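Local coordinates for uncharacterized protein (Bacteroides ovatus, PDB 4DQA) that is of unknown function but probably binds carbohydrate, pairing an E-set-like N-terminal domain with a concanavalin A-like lectin/glucanase domain, at residues 143-148 / 341-346; 161-166 / 254-259; 167-172 / 224-229; 284-289 / 316-321; 312-317 / 334-339. All coordinates share one frame; numbering follows the deposited sequence.

Interaction 1: 143-148 / 341-346; sequences GNFSNH and NGITIK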
# COMPACT_ATOMS: atom_id res chain seq x y z
N GLY A 143 -10.15 -4.81 -11.71
CA GLY A 143 -11.47 -4.70 -12.29
C GLY A 143 -11.45 -4.39 -13.76
O GLY A 143 -10.66 -3.53 -14.20
N ASN A 144 -12.28 -5.10 -14.53
CA ASN A 144 -12.35 -4.92 -15.97
C ASN A 144 -13.30 -3.83 -16.39
O ASN A 144 -14.42 -3.74 -15.89
CB ASN A 144 -12.76 -6.21 -16.66
CG ASN A 144 -12.45 -6.19 -18.14
OD1 ASN A 144 -11.30 -6.00 -18.51
ND2 ASN A 144 -13.44 -6.36 -18.95
N PHE A 145 -12.87 -3.02 -17.36
CA PHE A 145 -13.71 -1.99 -17.97
C PHE A 145 -13.67 -2.20 -19.47
O PHE A 145 -12.61 -2.24 -20.09
CB PHE A 145 -13.20 -0.61 -17.60
CG PHE A 145 -13.41 -0.26 -16.17
CD1 PHE A 145 -12.53 -0.71 -15.20
CD2 PHE A 145 -14.52 0.49 -15.77
CE1 PHE A 145 -12.74 -0.43 -13.89
CE2 PHE A 145 -14.73 0.80 -14.44
CZ PHE A 145 -13.83 0.33 -13.50
N SER A 146 -14.85 -2.47 -20.00
CA SER A 146 -15.09 -2.58 -21.41
C SER A 146 -16.52 -2.12 -21.63
O SER A 146 -17.42 -2.92 -21.91
CB SER A 146 -14.92 -4.03 -21.83
OG SER A 146 -15.16 -4.18 -23.22
N ASN A 147 -16.72 -0.80 -21.50
CA ASN A 147 -18.04 -0.18 -21.49
C ASN A 147 -18.78 -0.43 -20.17
O ASN A 147 -19.93 -0.87 -20.13
CB ASN A 147 -18.89 -0.61 -22.68
CG ASN A 147 -19.99 0.38 -22.99
OD1 ASN A 147 -19.84 1.59 -22.79
ND2 ASN A 147 -21.11 -0.12 -23.48
N HIS A 148 -18.07 -0.15 -19.08
CA HIS A 148 -18.55 -0.25 -17.71
C HIS A 148 -18.38 1.04 -16.97
O HIS A 148 -17.40 1.78 -17.15
CB HIS A 148 -17.81 -1.39 -16.99
CG HIS A 148 -18.09 -2.71 -17.60
ND1 HIS A 148 -17.36 -3.21 -18.65
CD2 HIS A 148 -19.12 -3.57 -17.42
CE1 HIS A 148 -17.89 -4.36 -19.05
NE2 HIS A 148 -18.95 -4.59 -18.32
N ASN A 341 -23.01 -1.27 -13.87
CA ASN A 341 -23.42 -2.40 -14.68
C ASN A 341 -22.60 -3.66 -14.43
O ASN A 341 -22.84 -4.70 -15.06
CB ASN A 341 -23.51 -2.05 -16.18
CG ASN A 341 -22.22 -1.55 -16.78
OD1 ASN A 341 -21.33 -1.04 -16.10
ND2 ASN A 341 -22.11 -1.70 -18.09
N GLY A 342 -21.69 -3.59 -13.47
CA GLY A 342 -21.00 -4.76 -12.96
C GLY A 342 -19.54 -4.75 -13.35
O GLY A 342 -19.22 -4.71 -14.53
N ILE A 343 -18.67 -4.82 -12.37
CA ILE A 343 -17.23 -4.79 -12.61
C ILE A 343 -16.71 -6.21 -12.42
O ILE A 343 -16.59 -6.72 -11.29
CB ILE A 343 -16.52 -3.83 -11.67
CG1 ILE A 343 -17.11 -2.41 -11.77
CG2 ILE A 343 -15.03 -3.80 -12.02
CD1 ILE A 343 -17.23 -1.82 -13.18
N THR A 344 -16.43 -6.90 -13.52
CA THR A 344 -15.88 -8.24 -13.45
C THR A 344 -14.44 -8.16 -12.96
O THR A 344 -13.64 -7.37 -13.48
CB THR A 344 -15.93 -8.90 -14.80
OG1 THR A 344 -17.29 -8.93 -15.24
CG2 THR A 344 -15.38 -10.31 -14.74
N ILE A 345 -14.13 -8.96 -11.95
CA ILE A 345 -12.79 -9.01 -11.36
C ILE A 345 -11.95 -10.06 -12.07
O ILE A 345 -12.27 -11.25 -12.10
CB ILE A 345 -12.85 -9.27 -9.86
CG1 ILE A 345 -13.69 -8.21 -9.16
CG2 ILE A 345 -11.41 -9.27 -9.28
CD1 ILE A 345 -13.29 -6.79 -9.42
N LYS A 346 -10.90 -9.59 -12.74
CA LYS A 346 -10.01 -10.43 -13.52
C LYS A 346 -8.79 -10.82 -12.71
O LYS A 346 -8.35 -10.06 -11.83
CB LYS A 346 -9.58 -9.68 -14.80
CG LYS A 346 -10.74 -9.50 -15.82
CD LYS A 346 -10.24 -9.00 -17.19
CE LYS A 346 -11.19 -9.35 -18.34
NZ LYS A 346 -10.62 -8.77 -19.60
O HOH W 1 -16.64 -5.36 -15.98
O HOH W 2 -16.34 -7.26 -17.99

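Interaction 2: 161-166 / 254-259; sequences SSFTYE and DGFDPN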
# COMPACT_ATOMS: atom_id res chain seq x y z
N SER A 161 -12.41 21.05 -1.85
CA SER A 161 -11.54 22.19 -2.06
C SER A 161 -10.20 21.64 -2.48
O SER A 161 -9.86 21.66 -3.65
CB SER A 161 -11.46 23.08 -0.82
OG SER A 161 -11.18 22.32 0.34
N SER A 162 -9.46 21.08 -1.53
CA SER A 162 -8.30 20.28 -1.89
C SER A 162 -8.75 18.85 -2.11
O SER A 162 -9.66 18.36 -1.44
CB SER A 162 -7.25 20.33 -0.80
OG SER A 162 -6.82 21.68 -0.63
N PHE A 163 -8.15 18.17 -3.08
CA PHE A 163 -8.57 16.81 -3.36
C PHE A 163 -7.52 16.05 -4.13
O PHE A 163 -6.54 16.62 -4.63
CB PHE A 163 -9.89 16.81 -4.13
CG PHE A 163 -9.73 17.24 -5.55
CD1 PHE A 163 -9.73 18.59 -5.86
CD2 PHE A 163 -9.54 16.32 -6.56
CE1 PHE A 163 -9.55 19.02 -7.17
CE2 PHE A 163 -9.36 16.75 -7.88
CZ PHE A 163 -9.36 18.10 -8.17
N THR A 164 -7.75 14.74 -4.20
CA THR A 164 -6.91 13.81 -4.96
C THR A 164 -7.78 12.78 -5.63
O THR A 164 -8.70 12.22 -5.01
CB THR A 164 -5.94 13.07 -4.03
OG1 THR A 164 -5.14 14.02 -3.33
CG2 THR A 164 -5.02 12.15 -4.82
N TYR A 165 -7.49 12.51 -6.90
CA TYR A 165 -7.98 11.31 -7.58
C TYR A 165 -6.76 10.45 -7.78
O TYR A 165 -5.72 10.96 -8.21
CB TYR A 165 -8.50 11.60 -8.99
CG TYR A 165 -9.73 12.47 -9.16
CD1 TYR A 165 -10.54 12.84 -8.10
CD2 TYR A 165 -10.08 12.92 -10.44
CE1 TYR A 165 -11.68 13.62 -8.30
CE2 TYR A 165 -11.20 13.71 -10.65
CZ TYR A 165 -12.01 14.04 -9.59
OH TYR A 165 -13.13 14.82 -9.78
N GLU A 166 -6.86 9.15 -7.55
CA GLU A 166 -5.74 8.26 -7.90
C GLU A 166 -6.24 6.88 -8.27
O GLU A 166 -7.33 6.47 -7.86
CB GLU A 166 -4.66 8.16 -6.83
CG GLU A 166 -5.16 7.63 -5.51
CD GLU A 166 -4.06 7.43 -4.48
OE1 GLU A 166 -2.91 7.17 -4.87
OE2 GLU A 166 -4.35 7.50 -3.25
N ASP A 254 -12.05 27.71 -5.72
CA ASP A 254 -12.21 27.36 -4.33
C ASP A 254 -12.45 25.87 -4.15
O ASP A 254 -12.30 25.34 -3.04
CB ASP A 254 -13.38 28.13 -3.73
CG ASP A 254 -13.06 29.61 -3.54
OD1 ASP A 254 -11.87 30.00 -3.68
OD2 ASP A 254 -13.99 30.38 -3.25
N GLY A 255 -12.81 25.20 -5.24
CA GLY A 255 -13.11 23.78 -5.21
C GLY A 255 -14.13 23.42 -6.28
O GLY A 255 -14.35 24.17 -7.23
N PHE A 256 -14.77 22.27 -6.12
CA PHE A 256 -15.80 21.88 -7.06
C PHE A 256 -16.81 20.95 -6.38
O PHE A 256 -16.51 20.29 -5.37
CB PHE A 256 -15.22 21.21 -8.31
CG PHE A 256 -14.76 19.78 -8.10
CD1 PHE A 256 -13.52 19.49 -7.54
CD2 PHE A 256 -15.56 18.71 -8.50
CE1 PHE A 256 -13.11 18.17 -7.38
CE2 PHE A 256 -15.15 17.40 -8.35
CZ PHE A 256 -13.92 17.13 -7.78
N ASP A 257 -18.02 20.97 -6.91
CA ASP A 257 -19.11 20.10 -6.48
C ASP A 257 -19.09 18.84 -7.34
O ASP A 257 -19.46 18.89 -8.52
CB ASP A 257 -20.42 20.86 -6.70
CG ASP A 257 -21.63 20.01 -6.38
OD1 ASP A 257 -21.44 18.87 -5.93
OD2 ASP A 257 -22.76 20.51 -6.57
N PRO A 258 -18.66 17.70 -6.77
CA PRO A 258 -18.56 16.48 -7.60
C PRO A 258 -19.91 15.95 -8.07
O PRO A 258 -20.00 15.13 -8.99
CB PRO A 258 -17.91 15.47 -6.68
CG PRO A 258 -18.35 15.91 -5.29
CD PRO A 258 -18.31 17.42 -5.37
N ASN A 259 -20.96 16.40 -7.41
CA ASN A 259 -22.28 15.92 -7.73
C ASN A 259 -22.98 16.78 -8.78
O ASN A 259 -24.10 16.49 -9.17
CB ASN A 259 -23.14 15.86 -6.44
CG ASN A 259 -22.63 14.85 -5.40
OD1 ASN A 259 -22.01 13.84 -5.73
ND2 ASN A 259 -22.89 15.13 -4.13

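Interaction 3: 167-172 / 224-229; sequences ALINVD and YHVALT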
# COMPACT_ATOMS: atom_id res chain seq x y z
N ALA A 167 -5.46 6.19 -9.08
CA ALA A 167 -5.78 4.81 -9.48
C ALA A 167 -4.56 4.15 -10.07
O ALA A 167 -3.67 4.82 -10.64
CB ALA A 167 -6.86 4.80 -10.51
N LEU A 168 -4.53 2.83 -9.99
CA LEU A 168 -3.67 2.01 -10.86
C LEU A 168 -4.50 1.68 -12.09
O LEU A 168 -5.66 1.22 -11.98
CB LEU A 168 -3.25 0.71 -10.18
CG LEU A 168 -2.33 0.88 -8.98
CD1 LEU A 168 -2.36 -0.36 -8.08
CD2 LEU A 168 -0.91 1.22 -9.40
N ILE A 169 -3.92 1.90 -13.27
CA ILE A 169 -4.60 1.64 -14.54
C ILE A 169 -3.71 0.86 -15.48
O ILE A 169 -2.49 0.92 -15.44
CB ILE A 169 -5.07 2.94 -15.25
CG1 ILE A 169 -3.88 3.77 -15.70
CG2 ILE A 169 -6.00 3.71 -14.32
CD1 ILE A 169 -4.29 4.94 -16.58
N ASN A 170 -4.38 0.11 -16.36
CA ASN A 170 -3.73 -0.65 -17.41
C ASN A 170 -4.65 -0.61 -18.61
O ASN A 170 -5.74 -1.17 -18.60
CB ASN A 170 -3.50 -2.09 -16.95
CG ASN A 170 -2.68 -2.88 -17.93
OD1 ASN A 170 -2.84 -2.74 -19.14
ND2 ASN A 170 -1.75 -3.69 -17.43
N VAL A 171 -4.22 0.11 -19.64
CA VAL A 171 -5.06 0.38 -20.79
C VAL A 171 -4.96 -0.72 -21.85
O VAL A 171 -3.86 -1.07 -22.28
CB VAL A 171 -4.64 1.72 -21.43
CG1 VAL A 171 -5.53 2.06 -22.60
CG2 VAL A 171 -4.69 2.83 -20.42
N ASP A 172 -6.12 -1.23 -22.28
CA ASP A 172 -6.15 -2.20 -23.36
C ASP A 172 -5.93 -1.53 -24.72
O ASP A 172 -5.17 -2.02 -25.58
CB ASP A 172 -7.47 -2.97 -23.38
CG ASP A 172 -7.56 -4.02 -22.27
OD1 ASP A 172 -6.53 -4.55 -21.84
OD2 ASP A 172 -8.70 -4.33 -21.86
N TYR A 224 0.24 1.57 -14.70
CA TYR A 224 0.69 2.87 -14.23
C TYR A 224 -0.09 3.27 -13.00
O TYR A 224 -1.30 3.04 -12.93
CB TYR A 224 0.43 3.94 -15.28
CG TYR A 224 1.20 3.86 -16.56
CD1 TYR A 224 2.46 4.40 -16.66
CD2 TYR A 224 0.66 3.25 -17.69
CE1 TYR A 224 3.16 4.34 -17.85
CE2 TYR A 224 1.34 3.18 -18.86
CZ TYR A 224 2.59 3.73 -18.95
OH TYR A 224 3.26 3.69 -20.17
N HIS A 225 0.57 3.93 -12.06
CA HIS A 225 -0.16 4.65 -11.04
C HIS A 225 -0.36 6.08 -11.51
O HIS A 225 0.61 6.73 -11.93
CB HIS A 225 0.58 4.65 -9.71
CG HIS A 225 -0.23 5.22 -8.60
ND1 HIS A 225 -0.04 6.51 -8.12
CD2 HIS A 225 -1.24 4.70 -7.87
CE1 HIS A 225 -0.91 6.74 -7.16
NE2 HIS A 225 -1.65 5.66 -6.99
N VAL A 226 -1.60 6.55 -11.48
CA VAL A 226 -1.90 7.90 -11.93
C VAL A 226 -2.62 8.66 -10.83
O VAL A 226 -3.41 8.09 -10.09
CB VAL A 226 -2.72 7.93 -13.23
CG1 VAL A 226 -1.97 7.18 -14.37
CG2 VAL A 226 -4.11 7.37 -13.05
N ALA A 227 -2.31 9.94 -10.69
CA ALA A 227 -2.96 10.78 -9.68
C ALA A 227 -3.10 12.22 -10.14
O ALA A 227 -2.27 12.75 -10.89
CB ALA A 227 -2.19 10.74 -8.35
N LEU A 228 -4.19 12.85 -9.70
CA LEU A 228 -4.41 14.28 -9.88
C LEU A 228 -4.61 14.85 -8.48
O LEU A 228 -5.43 14.32 -7.73
CB LEU A 228 -5.68 14.48 -10.69
CG LEU A 228 -6.26 15.90 -10.67
CD1 LEU A 228 -5.36 16.89 -11.40
CD2 LEU A 228 -7.65 15.88 -11.28
N THR A 229 -3.88 15.91 -8.15
CA THR A 229 -4.04 16.58 -6.86
C THR A 229 -4.33 18.05 -7.10
O THR A 229 -3.89 18.63 -8.09
CB THR A 229 -2.81 16.45 -5.94
OG1 THR A 229 -1.69 17.15 -6.50
CG2 THR A 229 -2.45 14.98 -5.70

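Interaction 4: 284-289 / 316-321; sequences SEVRVW and YKLDGS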
# COMPACT_ATOMS: atom_id res chain seq x y z
N SER A 284 -7.36 -0.63 -10.61
CA SER A 284 -7.15 -1.15 -9.26
C SER A 284 -6.88 0.02 -8.35
O SER A 284 -6.34 1.04 -8.75
CB SER A 284 -5.96 -2.10 -9.29
OG SER A 284 -5.54 -2.51 -7.99
N GLU A 285 -7.25 -0.11 -7.08
CA GLU A 285 -6.87 0.89 -6.07
C GLU A 285 -7.30 2.30 -6.47
O GLU A 285 -6.52 3.27 -6.43
CB GLU A 285 -5.37 0.85 -5.78
CG GLU A 285 -4.90 -0.43 -5.18
CD GLU A 285 -5.51 -0.68 -3.82
OE1 GLU A 285 -5.37 0.19 -2.93
OE2 GLU A 285 -6.18 -1.73 -3.63
N VAL A 286 -8.57 2.39 -6.82
CA VAL A 286 -9.19 3.66 -7.23
C VAL A 286 -9.64 4.43 -6.00
O VAL A 286 -10.37 3.90 -5.17
CB VAL A 286 -10.41 3.38 -8.11
CG1 VAL A 286 -11.14 4.66 -8.48
CG2 VAL A 286 -10.02 2.61 -9.36
N ARG A 287 -9.17 5.67 -5.86
CA ARG A 287 -9.46 6.46 -4.66
C ARG A 287 -9.77 7.89 -4.95
O ARG A 287 -9.20 8.48 -5.86
CB ARG A 287 -8.28 6.43 -3.68
CG ARG A 287 -7.70 5.04 -3.45
CD ARG A 287 -6.49 5.11 -2.52
NE ARG A 287 -5.78 3.83 -2.54
CZ ARG A 287 -4.47 3.69 -2.50
NH1 ARG A 287 -3.67 4.75 -2.42
NH2 ARG A 287 -3.93 2.48 -2.53
N VAL A 288 -10.61 8.48 -4.11
CA VAL A 288 -10.80 9.93 -4.09
C VAL A 288 -10.56 10.38 -2.66
O VAL A 288 -11.10 9.77 -1.73
CB VAL A 288 -12.20 10.34 -4.49
CG1 VAL A 288 -12.35 11.87 -4.38
CG2 VAL A 288 -12.52 9.92 -5.91
N TRP A 289 -9.76 11.42 -2.49
CA TRP A 289 -9.49 11.99 -1.17
C TRP A 289 -9.96 13.42 -1.14
O TRP A 289 -9.90 14.13 -2.14
CB TRP A 289 -7.99 12.01 -0.89
CG TRP A 289 -7.27 10.71 -0.93
CD1 TRP A 289 -6.85 10.04 -2.05
CD2 TRP A 289 -6.82 9.94 0.20
NE1 TRP A 289 -6.19 8.89 -1.68
CE2 TRP A 289 -6.15 8.82 -0.31
CE3 TRP A 289 -6.94 10.09 1.59
CZ2 TRP A 289 -5.59 7.84 0.52
CZ3 TRP A 289 -6.38 9.11 2.41
CH2 TRP A 289 -5.72 8.01 1.87
N TYR A 316 -12.17 1.99 -4.11
CA TYR A 316 -12.46 0.71 -4.72
C TYR A 316 -11.15 -0.01 -5.00
O TYR A 316 -10.39 0.39 -5.90
CB TYR A 316 -13.23 0.88 -6.03
CG TYR A 316 -14.68 1.28 -5.86
CD1 TYR A 316 -15.59 0.40 -5.28
CD2 TYR A 316 -15.13 2.54 -6.23
CE1 TYR A 316 -16.92 0.76 -5.11
CE2 TYR A 316 -16.45 2.90 -6.08
CZ TYR A 316 -17.35 2.01 -5.50
OH TYR A 316 -18.67 2.36 -5.32
N LYS A 317 -10.91 -1.10 -4.29
CA LYS A 317 -9.72 -1.92 -4.55
C LYS A 317 -9.86 -2.64 -5.90
O LYS A 317 -8.88 -2.76 -6.64
CB LYS A 317 -9.50 -2.94 -3.44
CG LYS A 317 -9.24 -2.26 -2.10
CD LYS A 317 -8.88 -3.23 -0.95
CE LYS A 317 -7.51 -3.90 -1.15
NZ LYS A 317 -6.38 -2.89 -1.15
N LEU A 318 -11.06 -3.12 -6.17
CA LEU A 318 -11.37 -3.94 -7.36
C LEU A 318 -10.53 -5.22 -7.43
O LEU A 318 -10.05 -5.61 -8.48
CB LEU A 318 -11.30 -3.11 -8.67
CG LEU A 318 -12.11 -1.84 -8.65
CD1 LEU A 318 -11.95 -1.09 -9.96
CD2 LEU A 318 -13.58 -2.08 -8.35
N ASP A 319 -10.38 -5.86 -6.27
CA ASP A 319 -9.68 -7.12 -6.15
C ASP A 319 -10.60 -8.26 -5.77
O ASP A 319 -10.12 -9.35 -5.46
CB ASP A 319 -8.53 -7.00 -5.15
CG ASP A 319 -9.02 -6.78 -3.72
OD1 ASP A 319 -10.22 -6.47 -3.54
OD2 ASP A 319 -8.18 -6.87 -2.79
N GLY A 320 -11.90 -8.01 -5.80
CA GLY A 320 -12.88 -9.01 -5.40
C GLY A 320 -13.39 -8.82 -3.99
O GLY A 320 -14.36 -9.47 -3.59
N SER A 321 -12.74 -7.97 -3.21
CA SER A 321 -13.17 -7.79 -1.82
C SER A 321 -14.37 -6.86 -1.65
O SER A 321 -14.96 -6.84 -0.56
CB SER A 321 -12.01 -7.30 -0.96
OG SER A 321 -11.54 -6.01 -1.32
O HOH W 3 -7.04 -4.61 -7.41

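Interaction 5: 312-317 / 334-339; sequences LALYYK and GRINGT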
# COMPACT_ATOMS: atom_id res chain seq x y z
N LEU A 312 -10.29 9.92 3.19
CA LEU A 312 -10.53 9.01 2.09
C LEU A 312 -12.04 8.97 1.83
O LEU A 312 -12.80 8.45 2.66
CB LEU A 312 -10.00 7.64 2.42
CG LEU A 312 -10.08 6.57 1.36
CD1 LEU A 312 -9.33 6.95 0.06
CD2 LEU A 312 -9.53 5.25 1.93
N ALA A 313 -12.45 9.58 0.73
CA ALA A 313 -13.88 9.74 0.43
C ALA A 313 -14.46 8.58 -0.37
O ALA A 313 -15.68 8.36 -0.38
CB ALA A 313 -14.12 11.07 -0.31
N LEU A 314 -13.60 7.85 -1.07
CA LEU A 314 -14.04 6.75 -1.93
C LEU A 314 -12.86 5.83 -2.13
O LEU A 314 -11.74 6.30 -2.36
CB LEU A 314 -14.48 7.29 -3.28
CG LEU A 314 -14.95 6.21 -4.25
CD1 LEU A 314 -16.30 5.70 -3.77
CD2 LEU A 314 -15.02 6.71 -5.68
N TYR A 315 -13.09 4.53 -2.06
CA TYR A 315 -12.02 3.54 -2.27
C TYR A 315 -12.57 2.28 -2.88
O TYR A 315 -13.33 1.56 -2.24
CB TYR A 315 -11.39 3.23 -0.92
CG TYR A 315 -10.11 2.39 -0.93
CD1 TYR A 315 -9.38 2.14 -2.08
CD2 TYR A 315 -9.65 1.87 0.27
CE1 TYR A 315 -8.20 1.38 -2.04
CE2 TYR A 315 -8.51 1.11 0.32
CZ TYR A 315 -7.76 0.90 -0.82
OH TYR A 315 -6.62 0.14 -0.71
N TYR A 316 -12.17 1.99 -4.11
CA TYR A 316 -12.46 0.71 -4.72
C TYR A 316 -11.15 -0.01 -5.00
O TYR A 316 -10.39 0.39 -5.90
CB TYR A 316 -13.23 0.88 -6.03
CG TYR A 316 -14.68 1.28 -5.86
CD1 TYR A 316 -15.59 0.40 -5.28
CD2 TYR A 316 -15.13 2.54 -6.23
CE1 TYR A 316 -16.92 0.76 -5.11
CE2 TYR A 316 -16.45 2.90 -6.08
CZ TYR A 316 -17.35 2.01 -5.50
OH TYR A 316 -18.67 2.36 -5.32
N LYS A 317 -10.91 -1.10 -4.29
CA LYS A 317 -9.72 -1.92 -4.55
C LYS A 317 -9.86 -2.64 -5.90
O LYS A 317 -8.88 -2.76 -6.64
CB LYS A 317 -9.50 -2.94 -3.44
CG LYS A 317 -9.24 -2.26 -2.10
CD LYS A 317 -8.88 -3.23 -0.95
CE LYS A 317 -7.51 -3.90 -1.15
NZ LYS A 317 -6.38 -2.89 -1.15
N GLY A 334 -17.00 1.95 3.16
CA GLY A 334 -18.35 1.82 3.68
C GLY A 334 -19.19 3.07 3.49
O GLY A 334 -20.33 3.13 3.98
N ARG A 335 -18.66 4.08 2.80
CA ARG A 335 -19.36 5.36 2.68
C ARG A 335 -20.17 5.49 1.40
O ARG A 335 -21.16 6.25 1.36
CB ARG A 335 -18.39 6.54 2.75
CG ARG A 335 -17.69 6.62 4.08
CD ARG A 335 -16.56 7.63 4.07
NE ARG A 335 -17.00 9.01 3.85
CZ ARG A 335 -17.49 9.81 4.78
NH1 ARG A 335 -17.63 9.38 6.02
NH2 ARG A 335 -17.85 11.07 4.48
N ILE A 336 -19.78 4.75 0.37
CA ILE A 336 -20.30 4.94 -0.98
C ILE A 336 -20.92 3.67 -1.54
O ILE A 336 -20.28 2.63 -1.60
CB ILE A 336 -19.19 5.32 -1.97
CG1 ILE A 336 -18.48 6.61 -1.55
CG2 ILE A 336 -19.74 5.49 -3.41
CD1 ILE A 336 -19.40 7.75 -1.39
N ASN A 337 -22.18 3.78 -1.97
CA ASN A 337 -22.81 2.70 -2.73
C ASN A 337 -22.91 3.13 -4.17
O ASN A 337 -23.81 3.89 -4.54
CB ASN A 337 -24.21 2.45 -2.18
CG ASN A 337 -24.20 1.91 -0.79
OD1 ASN A 337 -23.37 1.09 -0.45
ND2 ASN A 337 -25.11 2.40 0.06
N GLY A 338 -21.97 2.70 -5.00
CA GLY A 338 -21.92 3.11 -6.39
C GLY A 338 -22.84 2.26 -7.25
O GLY A 338 -23.01 1.07 -7.00
N THR A 339 -23.46 2.87 -8.23
CA THR A 339 -24.34 2.15 -9.14
C THR A 339 -23.50 1.72 -10.33
O THR A 339 -22.68 2.51 -10.85
CB THR A 339 -25.52 3.04 -9.60
OG1 THR A 339 -26.37 3.32 -8.46
CG2 THR A 339 -26.39 2.34 -10.64
O HOH W 4 -17.39 9.89 1.12

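Interaction 1: 143-148 / 341-346
Asn144 N donates to Thr344 O at 2.8 Å, a direct backbone bond between 143-148 and 341-346, with an N-H...O angle of 164°. The carbonyl of Asn144 turns to a water that donates to it and to Gly342 O and accepts from Thr344 N, so one solvent molecule serves three backbone groups; it also lies over the centre of one face of the His148 ring, 3.2 Å above the plane. Gly143 and Ile345 form a non-hydrogen-bonded antiparallel pair, which adds strand 345-347 near the C-terminus to strand 141-146 of the concanavalin A-like domain's large antiparallel sheet. Farther along, Asn341 ND2 reaches Asn147 O at 3.1 Å, in the carbonyl plane and on a lone pair, while Asn341 OD1 accepts from Tyr149 N. Ser146 N, in the conformer given, donates to His148 ND1 in the ring plane at 2.9 Å. Apolar contact comes from Ile343 CD1, 3.8 Å from Phe145 CE2. At the solvent side, Lys346 NZ gives Asn144 OD1 a weak bond of 3.1 Å.

Interaction 2: 161-166 / 254-259
Phe256 drives an edge into the face of Phe163, and this T-shaped pair is the tight part of the contact between 161-166 and 254-259. The ring centroids stand 5.0 Å apart with the planes at 74°, and Phe256 CE1 sits over the centre of the Phe163 ring, 3.6 Å above its plane. The neighbouring ring carbon, CZ, meets Tyr165, which approaches Phe256 tip to tip, its OH 3.2 Å from Phe256 CZ. That hydroxyl is hydrogen-bonded to Met187 O, so its polar end is satisfied although it abuts an aromatic carbon. Met187 also packs on both Phe163 and Phe256, and Phe264 makes an edge-to-face pair with Tyr165.

Toward solvent the contact thins to backbone and the CB of Ser161. Ser161 CA and Gly255 CA are 3.9 Å apart, and Ser161 CB touches Asp254 O at 3.3 Å, but no hydrogen bond joins the two segments. Although this side is more open, Ser161 O is an exception, buried with no partner in the model. The loop that carries Phe256 is shaped just beyond it by an Asx turn, in which Asn259 N bonds to Asp257 OD1. The whole is a loop packed by an aromatic side chain onto the start of strand 163-171, within the concanavalin A-like β-sandwich.

Interaction 3: 167-172 / 224-229
Leu168 and His225 stand on one face of the sheet, where their side chains meet at a slant: Leu168 CD2 lies at the edge of the imidazole, in its plane, 3.8 Å from both His225 CB and CD2. On the same ring NE2, next to CD2, makes a weak hydrogen bond to Glu166 OE1. The opposite face carries Ala167, Ile169, Tyr224 and Val226. There Ile169 and Val226 cross at about a right angle, with Ile169 CD1 3.9 Å from Val226 CG1, while Ile169 CG1 comes within 4.3 Å of Tyr224 CB. The Tyr224 hydroxyl is hydrogen-bonded to Leu219 N.

The alternation is that of extended strands, and the antiparallel register of 163-171 and 223-231, in the large sheet of the concanavalin A-like domain, brings these partners together. Ala167 with Val226 and Ile169 with Tyr224 are hydrogen-bonded pairs, flanking the non-hydrogen-bonded pair Leu168-His225, whose CA atoms are 4.4 Å apart. Val226 N donates to Ala167 O at 2.8 Å with an N-H...O angle of 175°, and Ile169 N reaches Tyr224 O at 2.9 Å. Between these bonds Leu168 CA makes a CA-H...O contact with Tyr224 O. The strand axes of these segments run 128° apart, and on its other edge strand 163-171 pairs with strand 282-289.

Interaction 4: 284-289 / 316-321
Glu285 OE2 and Lys317 NZ form a salt bridge of 2.7 Å, the two side chains lying side by side and pointing the same way. The ammonium meets the syn side of OE2, 26° out of the carboxylate plane. The lysine is bent at chi3 and chi4, bringing NZ to OE2. The other oxygen, Glu285 OE1, takes Arg287 NH2 at 2.7 Å on its anti lone pair and in the guanidinium plane. With Lys317 and Arg287 both paired to it, this buried carboxylate probably remains charged. In the next shell, Tyr315 OH bonds to both Glu285 OE1 and Lys317 NZ, and Arg287 NH1 has a second salt bridge, to Glu166.

Backbone bonds fix the spacing: Val286 O accepts from Tyr316 N at 2.8 Å, and Glu285 N donates to Lys317 O at 3.1 Å, from above the carbonyl plane. A water links Ser284 OG to Lys317 O. Glu285 has positive phi (55°), and with Val286 it faces Tyr316: a G1 β bulge, where strand 282-289 turns a corner.

Interaction 5: 312-317 / 334-339
Ile336 packs against Leu314 with its CB, CG1 and CG2. Its CB is 3.4 Å from Leu314 CD1, and CG1, placed anti to the carbonyl carbon (chi1 -59°), comes still closer, 3.2 Å from the same methyl; this apparent tightness is doubtful, since Leu314 has two deposited conformers and one is described here. CG1 also lies 3.5 Å from Ala313 O. The other branch, CG2, meets Leu314 CD1 and stands 3.8 Å from Tyr316 OH, whose firm bond is to Ile329 O. At the tip, Ile336 CD1 is 3.9 Å from Ala313 O. The side chains of Leu314 and Ile336 cross at about a right angle. On the outer side a water donates to Ala313 O and accepts from Arg335 NE at 2.9 Å, in the guanidinium plane.

Ala313 and Leu314 both face Val288 as a classic β bulge in strand 312-316, which pairs with strand 282-289. Ile336 precedes strand 337-340 of the second sheet and also touches Val152, so the contact packs one sheet against the other.

Overall arrangement
Interactions 3 and 4 are buried contacts on the large sheet and meet through Leu168 and Ser284; both rest on backbone bonds, but interaction 4 adds a salt-bridge network that interaction 3 lacks. Interaction 5 shares Tyr316 and Lys317 with interaction 4, yet it is mainly apolar and joins the large sheet to the second one. Interaction 2 uses the same strand 163-171 as interaction 3, about 18 Å away between centres, and replaces strand pairing with aromatic packing of a loop, partly buried. Interaction 1, also partly buried, adds water and polar side chains to a backbone bond and a small apolar contact; Ile345 packs against the loop of interaction 4, and residues 341-346 follow 334-339 after one residue.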